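Local coordinates for carboxylesterase (Uncultured bacterium, PDB 5GMX), which hydrolyses carboxylic esters as a family VIII carboxylesterase of the beta-lactamase clan and also acts on oxyimino cephalosporins, at residues T16-A21 with I44-W49. Sequence-based numbering, arbitrary orientation.
Sequences TKVRDA and IVVDLW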
loop_
_atom_site.group_PDB
_atom_site.type_symbol
_atom_site.label_atom_id
_atom_site.label_comp_id
_atom_site.label_asym_id
_atom_site.label_seq_id
_atom_site.Cartn_x
_atom_site.Cartn_y
_atom_site.Cartn_z
ATOM N N THR A 16 6.821 -12.348 -22.633
ATOM C CA THR A 16 8.082 -13.041 -22.354
ATOM C C THR A 16 9.195 -12.110 -21.885
ATOM O O THR A 16 9.970 -12.468 -20.992
ATOM C CB THR A 16 8.587 -13.800 -23.613
ATOM O OG1 THR A 16 7.582 -14.717 -24.049
ATOM C CG2 THR A 16 9.874 -14.566 -23.325
ATOM N N LYS A 17 9.260 -10.913 -22.463
ATOM C CA LYS A 17 10.268 -9.932 -22.074
ATOM C C LYS A 17 10.201 -9.647 -20.571
ATOM O O LYS A 17 11.233 -9.578 -19.891
ATOM C CB LYS A 17 10.106 -8.642 -22.884
ATOM C CG LYS A 17 10.443 -8.827 -24.367
ATOM C CD LYS A 17 10.164 -7.576 -25.189
ATOM C CE LYS A 17 9.873 -7.935 -26.649
ATOM N NZ LYS A 17 11.014 -8.618 -27.336
ATOM N N VAL A 18 8.982 -9.524 -20.053
ATOM C CA VAL A 18 8.799 -9.280 -18.628
ATOM C C VAL A 18 9.452 -10.400 -17.837
ATOM O O VAL A 18 10.229 -10.141 -16.907
ATOM C CB VAL A 18 7.316 -9.175 -18.245
ATOM C CG1 VAL A 18 7.173 -8.897 -16.748
ATOM C CG2 VAL A 18 6.638 -8.099 -19.070
ATOM N N ARG A 19 9.183 -11.642 -18.254
ATOM C CA ARG A 19 9.761 -12.796 -17.584
ATOM C C ARG A 19 11.276 -12.649 -17.548
ATOM O O ARG A 19 11.900 -12.777 -16.481
ATOM C CB ARG A 19 9.375 -14.095 -18.290
ATOM C CG ARG A 19 9.868 -15.346 -17.576
ATOM C CD ARG A 19 9.509 -16.605 -18.344
ATOM N NE ARG A 19 9.813 -17.816 -17.588
ATOM C CZ ARG A 19 11.044 -18.254 -17.323
ATOM N NH1 ARG A 19 12.110 -17.579 -17.746
ATOM N NH2 ARG A 19 11.208 -19.371 -16.625
ATOM N N ASP A 20 11.844 -12.300 -18.704
ATOM C CA ASP A 20 13.285 -12.113 -18.817
ATOM C C ASP A 20 13.767 -11.049 -17.841
ATOM O O ASP A 20 14.716 -11.288 -17.084
ATOM C CB ASP A 20 13.676 -11.750 -20.255
ATOM C CG ASP A 20 13.386 -12.881 -21.246
ATOM O OD1 ASP A 20 13.278 -14.051 -20.810
ATOM O OD2 ASP A 20 13.274 -12.606 -22.462
ATOM N N ALA A 21 13.077 -9.909 -17.806
ATOM C CA ALA A 21 13.492 -8.836 -16.907
ATOM C C ALA A 21 13.478 -9.356 -15.472
ATOM O O ALA A 21 14.437 -9.145 -14.722
ATOM C CB ALA A 21 12.600 -7.625 -17.055
ATOM N N ILE A 44 -5.092 -11.850 -14.858
ATOM C CA ILE A 44 -3.669 -12.073 -14.593
ATOM C C ILE A 44 -3.001 -12.784 -15.778
ATOM O O ILE A 44 -3.424 -13.870 -16.170
ATOM C CB ILE A 44 -3.455 -12.901 -13.310
ATOM C CG1 ILE A 44 -3.880 -12.095 -12.075
ATOM C CG2 ILE A 44 -1.999 -13.350 -13.193
ATOM C CD1 ILE A 44 -2.945 -10.913 -11.745
ATOM N N VAL A 45 -1.959 -12.177 -16.343
ATOM C CA VAL A 45 -1.292 -12.753 -17.505
ATOM C C VAL A 45 0.183 -13.026 -17.232
ATOM O O VAL A 45 0.844 -13.737 -17.989
ATOM C CB VAL A 45 -1.427 -11.839 -18.743
ATOM C CG1 VAL A 45 -2.893 -11.693 -19.143
ATOM C CG2 VAL A 45 -0.800 -10.476 -18.483
ATOM N N VAL A 46 0.702 -12.444 -16.156
ATOM C CA VAL A 46 2.030 -12.798 -15.661
ATOM C C VAL A 46 1.953 -13.066 -14.158
ATOM O O VAL A 46 1.377 -12.282 -13.404
ATOM C CB VAL A 46 3.080 -11.703 -15.930
ATOM C CG1 VAL A 46 4.452 -12.168 -15.462
ATOM C CG2 VAL A 46 3.118 -11.341 -17.405
ATOM N N ASP A 47 2.523 -14.187 -13.737
ATOM C CA ASP A 47 2.498 -14.613 -12.348
ATOM C C ASP A 47 3.777 -15.405 -12.087
ATOM O O ASP A 47 3.838 -16.602 -12.353
ATOM C CB ASP A 47 1.240 -15.449 -12.075
ATOM C CG ASP A 47 1.159 -15.965 -10.640
ATOM O OD1 ASP A 47 1.987 -15.558 -9.795
ATOM O OD2 ASP A 47 0.241 -16.768 -10.351
ATOM N N LEU A 48 4.794 -14.721 -11.574
ATOM C CA LEU A 48 6.134 -15.277 -11.466
ATOM C C LEU A 48 6.703 -15.166 -10.057
ATOM O O LEU A 48 6.356 -14.259 -9.300
ATOM C CB LEU A 48 7.080 -14.570 -12.441
ATOM C CG LEU A 48 6.743 -14.623 -13.932
ATOM C CD1 LEU A 48 7.667 -13.692 -14.689
ATOM C CD2 LEU A 48 6.813 -16.052 -14.489
ATOM N N TRP A 49 7.584 -16.093 -9.709
ATOM C CA TRP A 49 8.359 -15.958 -8.480
ATOM C C TRP A 49 9.683 -16.684 -8.645
ATOM O O TRP A 49 9.910 -17.354 -9.658
ATOM C CB TRP A 49 7.584 -16.481 -7.261
ATOM C CG TRP A 49 7.243 -17.938 -7.319
ATOM C CD1 TRP A 49 7.951 -18.981 -6.771
ATOM C CD2 TRP A 49 6.116 -18.522 -7.980
ATOM N NE1 TRP A 49 7.322 -20.176 -7.047
ATOM C CE2 TRP A 49 6.197 -19.922 -7.790
ATOM C CE3 TRP A 49 5.040 -17.995 -8.705
ATOM C CZ2 TRP A 49 5.243 -20.805 -8.311
ATOM C CZ3 TRP A 49 4.088 -18.876 -9.224
ATOM C CH2 TRP A 49 4.200 -20.264 -9.025
#
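Leu48 holds CG opposite its carbonyl carbon (chi1 -59°) and its CD1 methyl reaches the backbone of Arg19, whose CG stands anti to the backbone N, beside the carbonyl carbon (chi1 -176°). CD1 comes within 3.7 Å of Arg19 CA and also lies 4.0 Å from Arg19 CG, so one methyl covers the root of the arginine. The two side chains cross at about a right angle: the leucine points into the helix surface, while the arginine runs extended from CG to NE across its end. Arginine suits this border because its methylenes can lie on an apolar neighbour while the guanidinium reaches on to polar surroundings, where NH2 makes a long, weak ion pair with Glu6. Two residues back along the strand, Val46 CG1 faces Val18 CG1 at 4.4 Å, a looser touch between two buried beta-branched side chains whose short methyl branches suit the place where the helix comes over the sheet.

Helix 16-27, the N-terminal helix, thus lies over one face of the antiparallel sheet, as in the beta-lactamase fold, resting on strand 43-51, with Arg19 and Leu48 the closest pair of CA atoms at 7.5 Å. Cys11 of the edge strand 10-11 touches Arg19, Val46 and Leu48, and Val18 also meets Phe36 of strand 33-40 and Ala383 of helix 374-385. Val45 and Val46 both face Leu38 and form a classic beta bulge.

No hydrogen bond joins the two segments; the contact rests on van der Waals packing of C-H groups, including the CA of Arg19, so apolar shape fit among largely buried groups, not a directional bond, sets how helix and strand meet.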